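Local coordinates for histidine-containing phosphotransfer protein (Oryza sativa, PDB 1YVI) that relays phosphoryl groups from cytokinin sensor histidine kinases to response regulators in the multistep His-to-Asp phosphorelay and so promotes cytokinin signalling, at residues Glu25-Leu30 with Asn129-Met134; Ala62-Gln67 with Phe72-Ala77; Met99-Phe104 with Asp111-Ala116. All coordinates share one frame; numbering follows the deposited sequence.

Interaction 1: residues Glu25-Leu30 with Asn129-Met134; sequences EQFQQL and NKFQTM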
ATOM      1  N   GLU A  25      -1.298   5.655  11.903  1.00 16.45           N
ATOM      2  CA  GLU A  25      -0.670   5.086  13.123  1.00 26.13           C
ATOM      3  C   GLU A  25      -0.183   3.651  12.972  1.00 20.82           C
ATOM      4  O   GLU A  25       0.759   3.255  13.656  1.00 24.50           O
ATOM      5  CB  GLU A  25      -1.612   5.201  14.352  1.00 26.00           C
ATOM      6  CG  GLU A  25      -2.882   4.295  14.224  1.00 31.69           C
ATOM      7  CD  GLU A  25      -4.021   4.682  15.160  1.00 47.09           C
ATOM      8  OE1 GLU A  25      -3.748   5.071  16.336  1.00 56.06           O
ATOM      9  OE2 GLU A  25      -5.198   4.575  14.716  1.00 60.79           O
ATOM     10  N   GLN A  26      -0.819   2.847  12.112  1.00 21.03           N
ATOM     11  CA  GLN A  26      -0.405   1.452  11.978  1.00 21.02           C
ATOM     12  C   GLN A  26       1.029   1.412  11.448  1.00 19.80           C
ATOM     13  O   GLN A  26       1.741   0.485  11.719  1.00 20.11           O
ATOM     14  CB  GLN A  26      -1.344   0.628  11.082  1.00 21.02           C
ATOM     15  CG  GLN A  26      -2.767   0.627  11.590  1.00 30.59           C
ATOM     16  CD  GLN A  26      -2.811   0.157  13.031  1.00 43.97           C
ATOM     17  OE1 GLN A  26      -2.118  -0.806  13.397  1.00 44.98           O
ATOM     18  NE2 GLN A  26      -3.598   0.846  13.869  1.00 44.92           N
ATOM     19  N   PHE A  27       1.432   2.404  10.664  1.00 20.53           N
ATOM     20  CA  PHE A  27       2.790   2.382  10.124  1.00 18.53           C
ATOM     21  C   PHE A  27       3.790   2.751  11.246  1.00 21.22           C
ATOM     22  O   PHE A  27       4.908   2.197  11.338  1.00 19.92           O
ATOM     23  CB  PHE A  27       2.925   3.335   8.932  1.00 15.70           C
ATOM     24  CG  PHE A  27       4.297   3.376   8.365  1.00 16.80           C
ATOM     25  CD1 PHE A  27       4.760   2.336   7.523  1.00 16.46           C
ATOM     26  CD2 PHE A  27       5.139   4.418   8.670  1.00 18.86           C
ATOM     27  CE1 PHE A  27       6.047   2.349   7.018  1.00 18.05           C
ATOM     28  CE2 PHE A  27       6.448   4.440   8.169  1.00 24.63           C
ATOM     29  CZ  PHE A  27       6.901   3.405   7.338  1.00 21.11           C
ATOM     30  N   GLN A  28       3.391   3.717  12.062  1.00 22.14           N
ATOM     31  CA  GLN A  28       4.152   4.055  13.266  1.00 29.23           C
ATOM     32  C   GLN A  28       4.366   2.798  14.142  1.00 27.68           C
ATOM     33  O   GLN A  28       5.486   2.528  14.559  1.00 30.85           O
ATOM     34  CB  GLN A  28       3.481   5.209  14.009  1.00 32.64           C
ATOM     35  CG  GLN A  28       4.225   5.657  15.245  1.00 42.43           C
ATOM     36  CD  GLN A  28       3.343   5.537  16.474  1.00 52.16           C
ATOM     37  OE1 GLN A  28       3.264   4.464  17.104  1.00 56.11           O
ATOM     38  NE2 GLN A  28       2.648   6.631  16.815  1.00 57.35           N
ATOM     39  N   GLN A  29       3.330   1.994  14.325  1.00 28.11           N
ATOM     40  CA  GLN A  29       3.454   0.740  15.089  1.00 36.10           C
ATOM     41  C   GLN A  29       4.416  -0.301  14.500  1.00 33.59           C
ATOM     42  O   GLN A  29       5.005  -1.064  15.256  1.00 31.96           O
ATOM     43  CB  GLN A  29       2.088   0.111  15.339  1.00 36.87           C
ATOM     44  CG  GLN A  29       1.275   0.835  16.449  1.00 49.41           C
ATOM     45  CD  GLN A  29      -0.232   0.586  16.344  1.00 51.77           C
ATOM     46  OE1 GLN A  29      -1.043   1.471  16.639  1.00 65.72           O
ATOM     47  NE2 GLN A  29      -0.613  -0.617  15.918  1.00 60.99           N
ATOM     48  N   LEU A  30       4.582  -0.322  13.169  1.00 30.19           N
ATOM     49  CA  LEU A  30       5.592  -1.170  12.517  1.00 27.38           C
ATOM     50  C   LEU A  30       6.975  -0.763  12.970  1.00 28.80           C
ATOM     51  O   LEU A  30       7.849  -1.612  13.162  1.00 22.75           O
ATOM     52  CB  LEU A  30       5.594  -1.030  10.987  1.00 26.86           C
ATOM     53  CG  LEU A  30       4.502  -1.641  10.137  1.00 23.82           C
ATOM     54  CD1 LEU A  30       4.928  -1.467   8.690  1.00 23.62           C
ATOM     55  CD2 LEU A  30       4.350  -3.107  10.500  1.00 28.14           C
ATOM     56  N   ASN A 129       6.015   5.019  -4.251  1.00 10.64           N
ATOM     57  CA  ASN A 129       7.080   5.971  -4.528  1.00 10.87           C
ATOM     58  C   ASN A 129       7.867   6.255  -3.241  1.00 12.52           C
ATOM     59  O   ASN A 129       9.104   6.191  -3.204  1.00 12.48           O
ATOM     60  CB  ASN A 129       6.461   7.289  -5.016  1.00 11.37           C
ATOM     61  CG  ASN A 129       7.486   8.410  -5.083  1.00 13.76           C
ATOM     62  OD1 ASN A 129       7.634   9.178  -4.159  1.00 13.32           O
ATOM     63  ND2 ASN A 129       8.241   8.452  -6.169  1.00 11.58           N
ATOM     64  N   LYS A 130       7.153   6.623  -2.199  1.00 13.34           N
ATOM     65  CA  LYS A 130       7.827   7.011  -0.926  1.00 11.05           C
ATOM     66  C   LYS A 130       8.507   5.789  -0.300  1.00 14.02           C
ATOM     67  O   LYS A 130       9.636   5.880   0.186  1.00 12.12           O
ATOM     68  CB  LYS A 130       6.757   7.586   0.029  1.00 14.96           C
ATOM     69  CG  LYS A 130       6.132   8.867  -0.452  1.00 17.28           C
ATOM     70  CD  LYS A 130       7.191   9.921  -0.744  1.00 19.99           C
ATOM     71  CE  LYS A 130       6.558  11.245  -1.285  1.00 25.09           C
ATOM     72  NZ  LYS A 130       6.225  11.168  -2.732  1.00 21.29           N
ATOM     73  N   PHE A 131       7.832   4.628  -0.337  1.00 12.97           N
ATOM     74  CA  PHE A 131       8.438   3.375   0.150  1.00 14.59           C
ATOM     75  C   PHE A 131       9.713   3.027  -0.550  1.00 13.32           C
ATOM     76  O   PHE A 131      10.615   2.591   0.090  1.00 13.21           O
ATOM     77  CB  PHE A 131       7.513   2.152   0.055  1.00 13.52           C
ATOM     78  CG  PHE A 131       6.420   2.107   1.113  1.00 10.78           C
ATOM     79  CD1 PHE A 131       6.523   2.799   2.321  1.00 13.46           C
ATOM     80  CD2 PHE A 131       5.304   1.262   0.911  1.00 17.23           C
ATOM     81  CE1 PHE A 131       5.510   2.682   3.304  1.00 16.95           C
ATOM     82  CE2 PHE A 131       4.322   1.097   1.904  1.00 12.50           C
ATOM     83  CZ  PHE A 131       4.394   1.835   3.089  1.00 14.19           C
ATOM     84  N   GLN A 132       9.789   3.194  -1.858  1.00 12.20           N
ATOM     85  CA  GLN A 132      10.986   2.822  -2.580  1.00 12.84           C
ATOM     86  C   GLN A 132      12.171   3.735  -2.208  1.00 13.42           C
ATOM     87  O   GLN A 132      13.273   3.277  -1.998  1.00 13.96           O
ATOM     88  CB  GLN A 132      10.728   2.913  -4.096  1.00 16.57           C
ATOM     89  CG  GLN A 132       9.808   1.781  -4.625  1.00 13.45           C
ATOM     90  CD  GLN A 132      10.335   0.410  -4.308  1.00 21.34           C
ATOM     91  OE1 GLN A 132      11.417   0.095  -4.727  1.00 20.28           O
ATOM     92  NE2 GLN A 132       9.565  -0.407  -3.563  1.00 22.57           N
ATOM     93  N   THR A 133      11.912   5.026  -2.116  1.00 11.74           N
ATOM     94  CA  THR A 133      12.910   5.999  -1.604  1.00 13.16           C
ATOM     95  C   THR A 133      13.344   5.617  -0.161  1.00 14.00           C
ATOM     96  O   THR A 133      14.539   5.633   0.153  1.00 15.54           O
ATOM     97  CB  THR A 133      12.332   7.434  -1.662  1.00 15.12           C
ATOM     98  OG1 THR A 133      11.948   7.762  -3.031  1.00 12.80           O
ATOM     99  CG2 THR A 133      13.350   8.467  -1.153  1.00 19.25           C
ATOM    100  N   MET A 134      12.390   5.271   0.699  1.00 15.92           N
ATOM    101  CA  MET A 134      12.687   4.823   2.088  1.00 14.99           C
ATOM    102  C   MET A 134      13.624   3.631   2.068  1.00 18.02           C
ATOM    103  O   MET A 134      14.626   3.601   2.808  1.00 20.07           O
ATOM    104  CB  MET A 134      11.384   4.481   2.829  1.00 15.25           C
ATOM    105  CG  MET A 134      11.580   4.132   4.276  1.00 16.16           C
ATOM    106  SD  MET A 134      10.139   3.214   4.877  1.00 18.74           S
ATOM    107  CE  MET A 134      10.618   1.572   4.465  1.00 14.00           C
TER

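Interaction 2: residues Ala62-Gln67 with Phe72-Ala77; sequences ATLLEQ and FDKVDA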
ATOM      1  N   ALA A  62      -7.592  -6.814 -11.765  1.00 14.84           N
ATOM      2  CA  ALA A  62      -7.642  -6.408 -13.197  1.00 14.40           C
ATOM      3  C   ALA A  62      -8.053  -7.563 -14.091  1.00 14.16           C
ATOM      4  O   ALA A  62      -8.954  -7.416 -14.942  1.00 16.96           O
ATOM      5  CB  ALA A  62      -6.310  -5.764 -13.658  1.00 12.31           C
ATOM      6  N   THR A  63      -7.439  -8.715 -13.904  1.00 15.45           N
ATOM      7  CA  THR A  63      -7.759  -9.917 -14.667  1.00 16.80           C
ATOM      8  C   THR A  63      -9.191 -10.368 -14.498  1.00 18.83           C
ATOM      9  O   THR A  63      -9.859 -10.702 -15.499  1.00 19.48           O
ATOM     10  CB  THR A  63      -6.794 -11.088 -14.335  1.00 17.68           C
ATOM     11  OG1 THR A  63      -5.494 -10.679 -14.700  1.00 21.94           O
ATOM     12  CG2 THR A  63      -7.151 -12.375 -15.072  1.00 20.49           C
ATOM     13  N   LEU A  64      -9.689 -10.370 -13.259  1.00 11.69           N
ATOM     14  CA  LEU A  64     -11.068 -10.722 -13.030  1.00 14.79           C
ATOM     15  C   LEU A  64     -12.011  -9.782 -13.774  1.00 17.56           C
ATOM     16  O   LEU A  64     -13.085 -10.207 -14.311  1.00 15.39           O
ATOM     17  CB  LEU A  64     -11.392 -10.735 -11.524  1.00 13.03           C
ATOM     18  CG  LEU A  64     -10.724 -11.786 -10.609  1.00 13.73           C
ATOM     19  CD1 LEU A  64     -11.035 -11.410  -9.149  1.00 14.15           C
ATOM     20  CD2 LEU A  64     -11.287 -13.164 -10.933  1.00 15.07           C
ATOM     21  N   LEU A  65     -11.625  -8.506 -13.835  1.00 16.51           N
ATOM     22  CA  LEU A  65     -12.485  -7.469 -14.457  1.00 15.83           C
ATOM     23  C   LEU A  65     -12.434  -7.446 -15.984  1.00 19.69           C
ATOM     24  O   LEU A  65     -13.252  -6.753 -16.629  1.00 17.78           O
ATOM     25  CB  LEU A  65     -12.105  -6.087 -13.912  1.00 16.46           C
ATOM     26  CG  LEU A  65     -12.417  -5.861 -12.419  1.00 15.51           C
ATOM     27  CD1 LEU A  65     -11.884  -4.469 -11.967  1.00 15.90           C
ATOM     28  CD2 LEU A  65     -13.936  -5.992 -12.176  1.00 12.79           C
ATOM     29  N   GLU A  66     -11.491  -8.199 -16.541  1.00 17.71           N
ATOM     30  CA  GLU A  66     -11.343  -8.462 -17.995  1.00 21.61           C
ATOM     31  C   GLU A  66     -12.192  -9.664 -18.448  1.00 21.70           C
ATOM     32  O   GLU A  66     -12.293  -9.907 -19.629  1.00 20.87           O
ATOM     33  CB  GLU A  66      -9.844  -8.680 -18.342  1.00 21.24           C
ATOM     34  CG  GLU A  66      -9.038  -7.342 -18.220  1.00 24.13           C
ATOM     35  CD  GLU A  66      -7.490  -7.461 -18.153  1.00 32.94           C
ATOM     36  OE1 GLU A  66      -6.940  -8.536 -18.538  1.00 31.91           O
ATOM     37  OE2 GLU A  66      -6.825  -6.434 -17.709  1.00 34.44           O
ATOM     38  N   GLN A  67     -12.836 -10.403 -17.530  1.00 21.04           N
ATOM     39  CA  GLN A  67     -13.547 -11.639 -17.966  1.00 23.79           C
ATOM     40  C   GLN A  67     -14.918 -11.346 -18.597  1.00 21.35           C
ATOM     41  O   GLN A  67     -15.558 -10.388 -18.214  1.00 22.94           O
ATOM     42  CB  GLN A  67     -13.737 -12.613 -16.813  1.00 16.78           C
ATOM     43  CG  GLN A  67     -12.449 -13.058 -16.165  1.00 23.30           C
ATOM     44  CD  GLN A  67     -11.442 -13.581 -17.172  1.00 32.10           C
ATOM     45  OE1 GLN A  67     -11.701 -14.577 -17.860  1.00 28.60           O
ATOM     46  NE2 GLN A  67     -10.290 -12.894 -17.285  1.00 32.04           N
ATOM     47  N   PHE A  72     -18.054 -11.057  -9.268  1.00 15.74           N
ATOM     48  CA  PHE A  72     -17.992  -9.934  -8.345  1.00 16.02           C
ATOM     49  C   PHE A  72     -17.721 -10.353  -6.898  1.00 18.93           C
ATOM     50  O   PHE A  72     -17.179  -9.585  -6.129  1.00 13.31           O
ATOM     51  CB  PHE A  72     -19.282  -9.076  -8.457  1.00 16.77           C
ATOM     52  CG  PHE A  72     -19.367  -8.300  -9.757  1.00 13.64           C
ATOM     53  CD1 PHE A  72     -18.548  -7.192  -9.950  1.00 12.95           C
ATOM     54  CD2 PHE A  72     -20.220  -8.714 -10.791  1.00 15.23           C
ATOM     55  CE1 PHE A  72     -18.562  -6.472 -11.159  1.00 13.58           C
ATOM     56  CE2 PHE A  72     -20.266  -8.005 -12.014  1.00 16.47           C
ATOM     57  CZ  PHE A  72     -19.410  -6.862 -12.190  1.00 10.61           C
ATOM     58  N   ASP A  73     -18.110 -11.564  -6.515  1.00 13.44           N
ATOM     59  CA  ASP A  73     -17.800 -12.039  -5.161  1.00 16.74           C
ATOM     60  C   ASP A  73     -16.299 -12.180  -4.955  1.00 14.01           C
ATOM     61  O   ASP A  73     -15.817 -11.834  -3.895  1.00 15.89           O
ATOM     62  CB  ASP A  73     -18.424 -13.405  -4.915  1.00 16.92           C
ATOM     63  CG  ASP A  73     -19.928 -13.351  -4.848  1.00 23.58           C
ATOM     64  OD1 ASP A  73     -20.505 -12.337  -4.402  1.00 29.60           O
ATOM     65  OD2 ASP A  73     -20.507 -14.383  -5.152  1.00 31.64           O
ATOM     66  N   LYS A  74     -15.586 -12.628  -5.997  1.00 12.10           N
ATOM     67  CA  LYS A  74     -14.141 -12.799  -5.953  1.00 13.84           C
ATOM     68  C   LYS A  74     -13.393 -11.464  -6.053  1.00 13.44           C
ATOM     69  O   LYS A  74     -12.409 -11.218  -5.333  1.00 13.25           O
ATOM     70  CB  LYS A  74     -13.686 -13.796  -7.025  1.00 15.69           C
ATOM     71  CG  LYS A  74     -12.244 -14.303  -6.795  1.00 19.90           C
ATOM     72  CD  LYS A  74     -11.876 -15.386  -7.840  1.00 20.14           C
ATOM     73  CE  LYS A  74     -10.395 -15.849  -7.677  1.00 27.90           C
ATOM     74  NZ  LYS A  74     -10.139 -17.150  -8.415  1.00 29.43           N
ATOM     75  N   VAL A  75     -13.881 -10.558  -6.888  1.00 11.36           N
ATOM     76  CA  VAL A  75     -13.397  -9.178  -6.796  1.00  9.62           C
ATOM     77  C   VAL A  75     -13.471  -8.600  -5.399  1.00  9.95           C
ATOM     78  O   VAL A  75     -12.511  -8.005  -4.879  1.00 13.00           O
ATOM     79  CB  VAL A  75     -14.152  -8.264  -7.847  1.00 13.99           C
ATOM     80  CG1 VAL A  75     -13.616  -6.782  -7.766  1.00 16.01           C
ATOM     81  CG2 VAL A  75     -13.943  -8.863  -9.282  1.00 11.03           C
ATOM     82  N   ASP A  76     -14.621  -8.727  -4.788  1.00  9.55           N
ATOM     83  CA  ASP A  76     -14.872  -8.170  -3.473  1.00 13.64           C
ATOM     84  C   ASP A  76     -13.894  -8.825  -2.471  1.00 11.71           C
ATOM     85  O   ASP A  76     -13.286  -8.145  -1.637  1.00 13.86           O
ATOM     86  CB  ASP A  76     -16.332  -8.500  -3.147  1.00 13.46           C
ATOM     87  CG  ASP A  76     -16.947  -7.621  -2.089  1.00 17.90           C
ATOM     88  OD1 ASP A  76     -16.317  -6.714  -1.529  1.00 19.55           O
ATOM     89  OD2 ASP A  76     -18.124  -7.885  -1.775  1.00 17.23           O
ATOM     90  N   ALA A  77     -13.761 -10.144  -2.538  1.00 12.25           N
ATOM     91  CA  ALA A  77     -12.791 -10.876  -1.671  1.00 14.53           C
ATOM     92  C   ALA A  77     -11.359 -10.364  -1.874  1.00 11.03           C
ATOM     93  O   ALA A  77     -10.680 -10.202  -0.889  1.00 11.36           O
ATOM     94  CB  ALA A  77     -12.838 -12.379  -1.950  1.00 10.29           C
TER

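Interaction 3: residues Met99-Phe104 with Asp111-Ala116; sequences MQFRQF and DGCLMA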
ATOM      1  N   MET A  99     -12.487   0.156   0.754  1.00 15.26           N
ATOM      2  CA  MET A  99     -13.752   0.212   1.462  1.00 16.02           C
ATOM      3  C   MET A  99     -14.874   0.637   0.543  1.00 19.36           C
ATOM      4  O   MET A  99     -15.949   0.009   0.499  1.00 15.05           O
ATOM      5  CB  MET A  99     -13.613   1.152   2.653  1.00 16.36           C
ATOM      6  CG  MET A  99     -12.863   0.469   3.791  1.00 19.62           C
ATOM      7  SD  MET A  99     -12.382   1.526   5.162  1.00 25.04           S
ATOM      8  CE  MET A  99     -13.955   1.938   5.894  1.00 26.14           C
ATOM      9  N   GLN A 100     -14.616   1.674  -0.232  1.00 16.18           N
ATOM     10  CA  GLN A 100     -15.652   2.247  -1.113  1.00 20.68           C
ATOM     11  C   GLN A 100     -15.907   1.253  -2.257  1.00 18.35           C
ATOM     12  O   GLN A 100     -17.012   1.079  -2.758  1.00 16.70           O
ATOM     13  CB  GLN A 100     -15.125   3.590  -1.686  1.00 21.77           C
ATOM     14  CG  GLN A 100     -16.067   4.240  -2.723  1.00 28.75           C
ATOM     15  CD  GLN A 100     -16.124   5.781  -2.648  1.00 41.47           C
ATOM     16  OE1 GLN A 100     -15.096   6.484  -2.675  1.00 33.19           O
ATOM     17  NE2 GLN A 100     -17.344   6.309  -2.576  1.00 47.52           N
ATOM     18  N   PHE A 101     -14.833   0.569  -2.629  1.00 17.54           N
ATOM     19  CA  PHE A 101     -14.779  -0.316  -3.792  1.00 19.00           C
ATOM     20  C   PHE A 101     -15.833  -1.411  -3.670  1.00 15.34           C
ATOM     21  O   PHE A 101     -16.400  -1.852  -4.686  1.00 16.07           O
ATOM     22  CB  PHE A 101     -13.309  -0.840  -3.875  1.00 17.81           C
ATOM     23  CG  PHE A 101     -12.897  -1.468  -5.181  1.00 18.35           C
ATOM     24  CD1 PHE A 101     -13.753  -2.286  -5.923  1.00 12.00           C
ATOM     25  CD2 PHE A 101     -11.578  -1.322  -5.624  1.00 14.89           C
ATOM     26  CE1 PHE A 101     -13.310  -2.912  -7.113  1.00 14.40           C
ATOM     27  CE2 PHE A 101     -11.133  -1.964  -6.839  1.00 18.95           C
ATOM     28  CZ  PHE A 101     -11.999  -2.740  -7.572  1.00 16.01           C
ATOM     29  N   ARG A 102     -16.148  -1.844  -2.434  1.00 19.01           N
ATOM     30  CA  ARG A 102     -17.212  -2.873  -2.218  1.00 18.73           C
ATOM     31  C   ARG A 102     -18.564  -2.538  -2.863  1.00 20.56           C
ATOM     32  O   ARG A 102     -19.331  -3.430  -3.259  1.00 19.55           O
ATOM     33  CB  ARG A 102     -17.520  -3.081  -0.721  1.00 19.82           C
ATOM     34  CG  ARG A 102     -16.382  -3.707   0.104  1.00 25.37           C
ATOM     35  CD  ARG A 102     -16.897  -4.517   1.313  1.00 19.35           C
ATOM     36  NE  ARG A 102     -17.492  -5.777   0.904  1.00 23.10           N
ATOM     37  CZ  ARG A 102     -18.512  -6.376   1.513  1.00 24.30           C
ATOM     38  NH1 ARG A 102     -19.053  -5.846   2.611  1.00 27.95           N
ATOM     39  NH2 ARG A 102     -18.999  -7.519   1.015  1.00 17.59           N
ATOM     40  N   GLN A 103     -18.929  -1.258  -2.831  1.00 16.27           N
ATOM     41  CA  GLN A 103     -20.236  -0.846  -3.376  1.00 18.08           C
ATOM     42  C   GLN A 103     -20.375  -1.239  -4.872  1.00 13.41           C
ATOM     43  O   GLN A 103     -21.431  -1.674  -5.286  1.00 18.09           O
ATOM     44  CB  GLN A 103     -20.448   0.652  -3.186  1.00 17.06           C
ATOM     45  CG  GLN A 103     -21.816   1.127  -3.649  1.00 20.75           C
ATOM     46  CD  GLN A 103     -22.920   0.529  -2.831  1.00 25.45           C
ATOM     47  OE1 GLN A 103     -22.903   0.639  -1.615  1.00 30.99           O
ATOM     48  NE2 GLN A 103     -23.901  -0.108  -3.492  1.00 23.22           N
ATOM     49  N   PHE A 104     -19.321  -1.056  -5.652  1.00 13.45           N
ATOM     50  CA  PHE A 104     -19.311  -1.439  -7.083  1.00 14.43           C
ATOM     51  C   PHE A 104     -19.452  -2.928  -7.296  1.00 16.83           C
ATOM     52  O   PHE A 104     -19.996  -3.352  -8.305  1.00 15.11           O
ATOM     53  CB  PHE A 104     -18.098  -0.842  -7.789  1.00 10.82           C
ATOM     54  CG  PHE A 104     -17.907   0.616  -7.469  1.00 12.78           C
ATOM     55  CD1 PHE A 104     -18.952   1.554  -7.755  1.00 17.40           C
ATOM     56  CD2 PHE A 104     -16.769   1.058  -6.849  1.00 12.56           C
ATOM     57  CE1 PHE A 104     -18.815   2.868  -7.416  1.00 17.17           C
ATOM     58  CE2 PHE A 104     -16.618   2.412  -6.489  1.00 15.20           C
ATOM     59  CZ  PHE A 104     -17.659   3.321  -6.782  1.00 15.01           C
ATOM     60  N   ASP A 111     -17.586  -1.498 -14.777  1.00 16.12           N
ATOM     61  CA  ASP A 111     -17.002  -0.177 -15.006  1.00 16.23           C
ATOM     62  C   ASP A 111     -16.741   0.577 -13.744  1.00 13.45           C
ATOM     63  O   ASP A 111     -15.729   1.236 -13.647  1.00 16.14           O
ATOM     64  CB  ASP A 111     -17.844   0.654 -15.985  1.00 17.05           C
ATOM     65  CG  ASP A 111     -17.735   0.167 -17.445  1.00 22.25           C
ATOM     66  OD1 ASP A 111     -17.098  -0.878 -17.800  1.00 23.96           O
ATOM     67  OD2 ASP A 111     -18.329   0.836 -18.287  1.00 29.42           O
ATOM     68  N   GLY A 112     -17.588   0.435 -12.728  1.00 11.27           N
ATOM     69  CA  GLY A 112     -17.327   1.058 -11.437  1.00 11.47           C
ATOM     70  C   GLY A 112     -16.079   0.433 -10.750  1.00 13.03           C
ATOM     71  O   GLY A 112     -15.271   1.133 -10.174  1.00 11.67           O
ATOM     72  N   CYS A 113     -15.977  -0.894 -10.782  1.00 10.71           N
ATOM     73  CA  CYS A 113     -14.812  -1.647 -10.259  1.00 11.81           C
ATOM     74  C   CYS A 113     -13.548  -1.185 -10.994  1.00 13.28           C
ATOM     75  O   CYS A 113     -12.532  -0.934 -10.342  1.00 12.95           O
ATOM     76  CB  CYS A 113     -15.026  -3.157 -10.450  1.00 10.96           C
ATOM     77  SG  CYS A 113     -16.289  -3.834  -9.317  1.00 14.80           S
ATOM     78  N   LEU A 114     -13.626  -1.030 -12.323  1.00 12.93           N
ATOM     79  CA  LEU A 114     -12.482  -0.571 -13.114  1.00 13.98           C
ATOM     80  C   LEU A 114     -12.051   0.821 -12.728  1.00 16.01           C
ATOM     81  O   LEU A 114     -10.854   1.088 -12.600  1.00 16.79           O
ATOM     82  CB  LEU A 114     -12.717  -0.730 -14.637  1.00 17.72           C
ATOM     83  CG  LEU A 114     -12.557  -2.118 -15.242  1.00 17.24           C
ATOM     84  CD1 LEU A 114     -13.178  -2.141 -16.676  1.00 18.77           C
ATOM     85  CD2 LEU A 114     -11.126  -2.583 -15.312  1.00 16.88           C
ATOM     86  N   MET A 115     -13.008   1.703 -12.482  1.00 11.54           N
ATOM     87  CA  MET A 115     -12.701   3.099 -12.093  1.00 13.84           C
ATOM     88  C   MET A 115     -12.188   3.127 -10.673  1.00 14.44           C
ATOM     89  O   MET A 115     -11.235   3.864 -10.372  1.00 12.48           O
ATOM     90  CB  MET A 115     -13.932   4.020 -12.180  1.00 13.39           C
ATOM     91  CG  MET A 115     -14.342   4.450 -13.614  1.00 17.81           C
ATOM     92  SD  MET A 115     -15.528   5.835 -13.441  1.00 21.61           S
ATOM     93  CE  MET A 115     -14.456   7.243 -13.035  1.00 22.64           C
ATOM     94  N   ALA A 116     -12.727   2.257  -9.822  1.00 11.70           N
ATOM     95  CA  ALA A 116     -12.208   2.142  -8.442  1.00 12.02           C
ATOM     96  C   ALA A 116     -10.754   1.586  -8.398  1.00 13.50           C
ATOM     97  O   ALA A 116      -9.921   2.047  -7.610  1.00 11.27           O
ATOM     98  CB  ALA A 116     -13.175   1.285  -7.561  1.00 12.57           C
TER

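Interaction 1: residues Glu25-Leu30 with Asn129-Met134
Phe131 and Met134, one turn apart on helix 110-142, both reach the ring of Phe27 on helix 25-34, and together these three buried side chains make up the whole contact. The CG of Phe131 lies beside its backbone N (chi1 -75°), which carries the far end of the ring towards the other helix until CE1 stands 3.8 Å from CE1 of Phe27. The two ring planes are inclined by only 29°, yet the centroids are 5.9 Å apart; the rings are slid past one another and scarcely overlap, touching where the two CE1 atoms meet. Helix 42-65 supplies further neighbours of Phe131 in Val47, Phe50 and Cys51. Met134 follows with a chain bent at chi3, and its SD reaches CZ of Phe27 at 4.1 Å. The sulfur sits close to the ring plane, at the edge, 5.4 Å from the centroid. Met134 also touches Leu10 of helix 2-19. No hydrogen bond joins the segments, whose nearest CA atoms, those of Phe27 and Phe131, are 11.5 Å apart, and the long side chains bridge that gap. An edge-on Met-aromatic contact beside a slid-apart phenylalanine pair thus packs helix 25-34 on the long helix 110-142 of the HPt four-helix bundle.

Interaction 2: residues Ala62-Gln67 with Phe72-Ala77
This is an apolar helix-helix contact beside the connection between two consecutive helices of the four-helix bundle of the HPt fold, where the C-terminal part of helix 42-65 meets the first turns of helix 72-89. Leu64 has the largest share. Its CD1 methyl lies against the backbone of the other helix, 3.7 Å from Val75 N, and 3.9 Å from Val75 CG2. The second methyl, CD2, touches the aliphatic part of Lys74, 3.9 Å from CD. Lys74 has its CG anti to the backbone N (chi1 -165°) and is extended from there on, so that its methylene chain crosses the leucine at about a right angle, at the more exposed margin of the contact. Leu65 works on the buried side: its CD2 stands 4.1 Å from Val75 CG2, so one methyl of Val75 meets both successive leucines. Val75 also touches Phe101 and Cys105 of helix 92-106, which ties the pair into the bundle. Arg110 NH1 donates to the backbone oxygens of Leu65 and Gln67. The same stretch of chain is fastened by a side chain, for Gln67 NE2 donates to Thr63 O at 2.9 Å in an almost straight bond (175°), approaching from the face of that carbonyl opposite to Glu66 N.

Interaction 3: residues Met99-Phe104 with Asp111-Ala116
The Phe101 ring has the methyl group of Ala116 over one face, in a CH-pi contact with CB 3.7 Å from the ring centroid and only 15° off the normal. At the edge of the same ring stands the sulfur of Cys113, 5.1 Å from the centroid, while the ring atom CZ reaches the backbone oxygen of Cys113 at 3.3 Å. A chi1 of -164° sets CG of Phe101 anti to its own backbone N and brings the ring end towards the other helix. The Phe104 ring carries the carbonyl oxygen of Gly112 over one face, with CD2 3.6 Å from that O, and also touches the methyl of Ala116, which is therefore shared by two aromatic rings. Nearer the backbone, CB of Phe104 rests 3.8 Å from Cys113 SG. The two helical segments run antiparallel (162°) with axes 8.7 Å apart, and a CB on Gly112 would collide with Phe104 CD1. Val75 and Val79 of helix 72-89 and Ile61 of helix 42-65 also pack against Phe101. A leucine in place of Phe101 has no flat face or ring edge, which would probably leave the Ala116 methyl without its CH-pi partner and the Cys113 sulfur without its aromatic neighbour. With no hydrogen bond between the segments, this helical pair of the HPt bundle relies on close packing of small residues against two phenylalanines.

Overall arrangement
Interactions 2 and 3 lie at the same end of the molecule, with centres 11 Å apart, whereas interaction 1 sits on the other side of the chain's centre, 28 Å and 26 Å from them. In sequence, 62-67 with 72-77 is followed by 99-104 with 111-116, and both fall between the two segments of interaction 1. Helix 110-142 serves interactions 1 and 3 and so spans the two ends, while interactions 2 and 3 touch directly: Leu65 packs on Cys113, Val75 on Phe101, and Asp76 forms a salt bridge with Arg102. Helix 72-89, used by interaction 2, also carries His80, the predicted phosphorylation site, so interactions 2 and 3 probably help hold the bundle that carries it.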